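Local coordinates for prolyl 4-hydroxylase alpha subunit Fe(2+) 2OG dioxygenase domain-containing protein (Burkholderia ambifaria, PDB 3W20) that probably acts as a 2-oxoglutarate-dependent dioxygenase that hydroxylates or otherwise oxidises N-substituted L-amino acids at a metal centre, occupied here by zinc, at residues L9-G13 against A226-L230. Numbering follows the deposited sequence. Where two conformers were deposited one is given.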
ATOM      1  N   LEU A   9     -34.139  -2.908  17.538  1.00 18.08           N
ATOM      2  CA  LEU A   9     -32.887  -3.019  18.287  1.00 19.97           C
ATOM      3  C   LEU A   9     -32.855  -4.379  19.011  1.00 20.62           C
ATOM      4  O   LEU A   9     -33.745  -4.696  19.815  1.00 19.64           O
ATOM      5  CB  LEU A   9     -32.807  -1.838  19.268  1.00 22.21           C
ATOM      6  CG  LEU A   9     -31.566  -1.585  20.114  1.00 26.87           C
ATOM      7  CD1 LEU A   9     -31.631  -0.077  20.403  1.00 25.16           C
ATOM      8  CD2 LEU A   9     -31.560  -2.380  21.425  1.00 31.16           C
HETATM    9  N   MSE A  10     -31.828  -5.207  18.757  1.00 19.93           N
HETATM   10  CA  MSE A  10     -31.818  -6.575  19.249  1.00 19.81           C
HETATM   11  C   MSE A  10     -30.743  -6.780  20.257  1.00 20.38           C
HETATM   12  O   MSE A  10     -29.598  -6.398  20.009  1.00 16.35           O
HETATM   13  CB  MSE A  10     -31.569  -7.588  18.130  1.00 22.06           C
HETATM   14  CG  MSE A  10     -31.276  -6.913  16.797  1.00 36.54           C
HETATM   15 SE   MSE A  10     -33.007  -6.617  15.869  1.00 40.16          SE
HETATM   16  CE  MSE A  10     -32.989  -8.509  15.848  1.00 20.61           C
ATOM     17  N   ARG A  11     -31.077  -7.414  21.393  1.00 16.45           N
ATOM     18  CA  ARG A  11     -30.049  -7.909  22.341  1.00 19.54           C
ATOM     19  C   ARG A  11     -30.291  -9.364  22.531  1.00 17.72           C
ATOM     20  O   ARG A  11     -31.456  -9.788  22.521  1.00 17.22           O
ATOM     21  CB  ARG A  11     -30.248  -7.200  23.697  1.00 21.11           C
ATOM     22  CG  ARG A  11     -29.620  -5.847  23.760  1.00 31.76           C
ATOM     23  CD  ARG A  11     -28.106  -6.054  23.734  1.00 38.58           C
ATOM     24  NE  ARG A  11     -27.459  -5.637  24.930  1.00 46.18           N
ATOM     25  CZ  ARG A  11     -26.158  -5.411  25.050  1.00 41.82           C
ATOM     26  NH1 ARG A  11     -25.254  -5.639  24.039  1.00 31.52           N
ATOM     27  NH2 ARG A  11     -25.749  -5.012  26.246  1.00 49.23           N
ATOM     28  N   PHE A  12     -29.242 -10.140  22.722  1.00 17.29           N
ATOM     29  CA  PHE A  12     -29.378 -11.579  22.997  1.00 19.49           C
ATOM     30  C   PHE A  12     -30.431 -11.867  24.068  1.00 19.59           C
ATOM     31  O   PHE A  12     -30.461 -11.222  25.097  1.00 21.99           O
ATOM     32  CB  PHE A  12     -28.027 -12.246  23.431  1.00 17.93           C
ATOM     33  CG  PHE A  12     -26.992 -12.263  22.327  1.00 17.89           C
ATOM     34  CD1 PHE A  12     -27.158 -13.094  21.227  1.00 16.38           C
ATOM     35  CD2 PHE A  12     -25.891 -11.382  22.384  1.00 17.95           C
ATOM     36  CE1 PHE A  12     -26.207 -13.125  20.208  1.00 16.00           C
ATOM     37  CE2 PHE A  12     -24.982 -11.353  21.328  1.00 17.77           C
ATOM     38  CZ  PHE A  12     -25.152 -12.188  20.219  1.00 16.88           C
ATOM     39  N   GLY A  13     -31.287 -12.875  23.789  1.00 18.61           N
ATOM     40  CA  GLY A  13     -32.297 -13.377  24.758  1.00 20.87           C
ATOM     41  C   GLY A  13     -33.482 -12.446  25.056  1.00 23.15           C
ATOM     42  O   GLY A  13     -34.300 -12.778  25.937  1.00 23.59           O
ATOM     43  N   ALA A 226     -26.294 -18.367  22.828  1.00 20.40           N
ATOM     44  CA  ALA A 226     -27.518 -17.734  22.356  1.00 20.86           C
ATOM     45  C   ALA A 226     -27.281 -17.214  20.922  1.00 22.45           C
ATOM     46  O   ALA A 226     -26.188 -16.734  20.591  1.00 19.57           O
ATOM     47  CB  ALA A 226     -28.002 -16.626  23.300  1.00 22.53           C
ATOM     48  N   LYS A 227     -28.316 -17.304  20.069  1.00 18.08           N
ATOM     49  CA  LYS A 227     -28.166 -16.750  18.731  1.00 18.60           C
ATOM     50  C   LYS A 227     -29.307 -15.810  18.366  1.00 18.18           C
ATOM     51  O   LYS A 227     -30.435 -15.986  18.850  1.00 17.89           O
ATOM     52  CB  LYS A 227     -27.900 -17.845  17.650  1.00 22.76           C
ATOM     53  CG  LYS A 227     -29.106 -18.560  17.222  1.00 25.04           C
ATOM     54  CD  LYS A 227     -28.748 -19.752  16.332  1.00 28.30           C
ATOM     55  CE  LYS A 227     -30.041 -20.536  16.236  1.00 26.93           C
ATOM     56  NZ  LYS A 227     -29.841 -21.726  15.347  1.00 26.73           N
ATOM     57  N   ILE A 228     -28.996 -14.814  17.529  1.00 16.00           N
ATOM     58  CA  ILE A 228     -29.971 -13.891  16.942  1.00 13.76           C
ATOM     59  C   ILE A 228     -29.985 -14.229  15.487  1.00 16.86           C
ATOM     60  O   ILE A 228     -28.928 -14.199  14.810  1.00 15.14           O
ATOM     61  CB  ILE A 228     -29.447 -12.466  17.117  1.00 14.85           C
ATOM     62  CG1 ILE A 228     -29.466 -12.128  18.600  1.00 14.51           C
ATOM     63  CG2 ILE A 228     -30.306 -11.503  16.330  1.00 16.00           C
ATOM     64  CD1 ILE A 228     -28.882 -10.757  18.896  1.00 14.04           C
HETATM   65  N   MSE A 229     -31.158 -14.645  14.961  1.00 17.42           N
HETATM   66  CA  MSE A 229     -31.321 -14.788  13.498  0.50 16.56           C
HETATM   67  C   MSE A 229     -31.954 -13.557  12.863  1.00 16.48           C
HETATM   68  O   MSE A 229     -32.975 -13.079  13.289  1.00 16.63           O
HETATM   69  CB  MSE A 229     -32.065 -16.112  13.140  0.50 16.94           C
HETATM   70  CG  MSE A 229     -31.147 -17.301  13.470  0.50 16.14           C
HETATM   71 SE   MSE A 229     -32.163 -18.988  13.253  0.50 23.78          SE
HETATM   72  CE  MSE A 229     -32.948 -18.572  11.500  0.50 21.99           C
ATOM     73  N   LEU A 230     -31.288 -13.000  11.833  1.00 17.62           N
ATOM     74  CA  LEU A 230     -31.721 -11.781  11.191  1.00 16.18           C
ATOM     75  C   LEU A 230     -32.015 -12.111   9.714  1.00 16.98           C
ATOM     76  O   LEU A 230     -31.336 -12.982   9.174  1.00 21.74           O
ATOM     77  CB  LEU A 230     -30.524 -10.804  11.190  1.00 19.02           C
ATOM     78  CG  LEU A 230     -30.033 -10.261  12.527  1.00 22.60           C
ATOM     79  CD1 LEU A 230     -28.890  -9.290  12.306  1.00 26.91           C
ATOM     80  CD2 LEU A 230     -31.201  -9.539  13.174  1.00 18.52           C
TER
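Ile228 sits between Phe12 and Met10 and shows how one branched residue can pack its two arms against a strand (Met10) and the loop that follows it (Phe12). Ile228 CD1 lies over one face of the Phe12 ring, 4.0 Å from its centroid and 22° off the normal, a CH-pi contact displaced toward the ring's own CD1–CE1 side. Ile228 CG1 is 3.6 Å from Phe12 CD1, and the two side chains meet at about a right angle. With chi1 at -68°, CG1 stands beside the backbone N of Ile228 and is directed at the ring, while CG2, anti to that nitrogen, is directed at selenomethionine Met10. There Met10 CE lies 4.0 Å from Ile228 CG2. Two bends in the Met10 chain, at chi2 and chi3, bring this methyl against Leu230 CD2 as well, but the Met10 chi1 of 5° is nearly eclipsed, so the methyl's exact place, and its unusually short contact with Leu230, is somewhat doubtful. At the other end, Ala226 CB lies 4.2 Å from Phe12 CD1, and the CA of Lys227 lies near the ring plane at its edge.

Asp36 accepts a hydrogen bond from Phe12 N, holding the backbone behind the ring, and with Asp33 forms salt bridges to the Arg11 side chain. Around this apolar seam, strand 4-10 pairs with strands 17-22 and 37-41 in the large sheet of the double-stranded beta-helix (DSBH) fold, whereas strand 227-230 borders the smaller sheet, followed by strands 193-196 and 246-248, the last beginning with the zinc ligand His246.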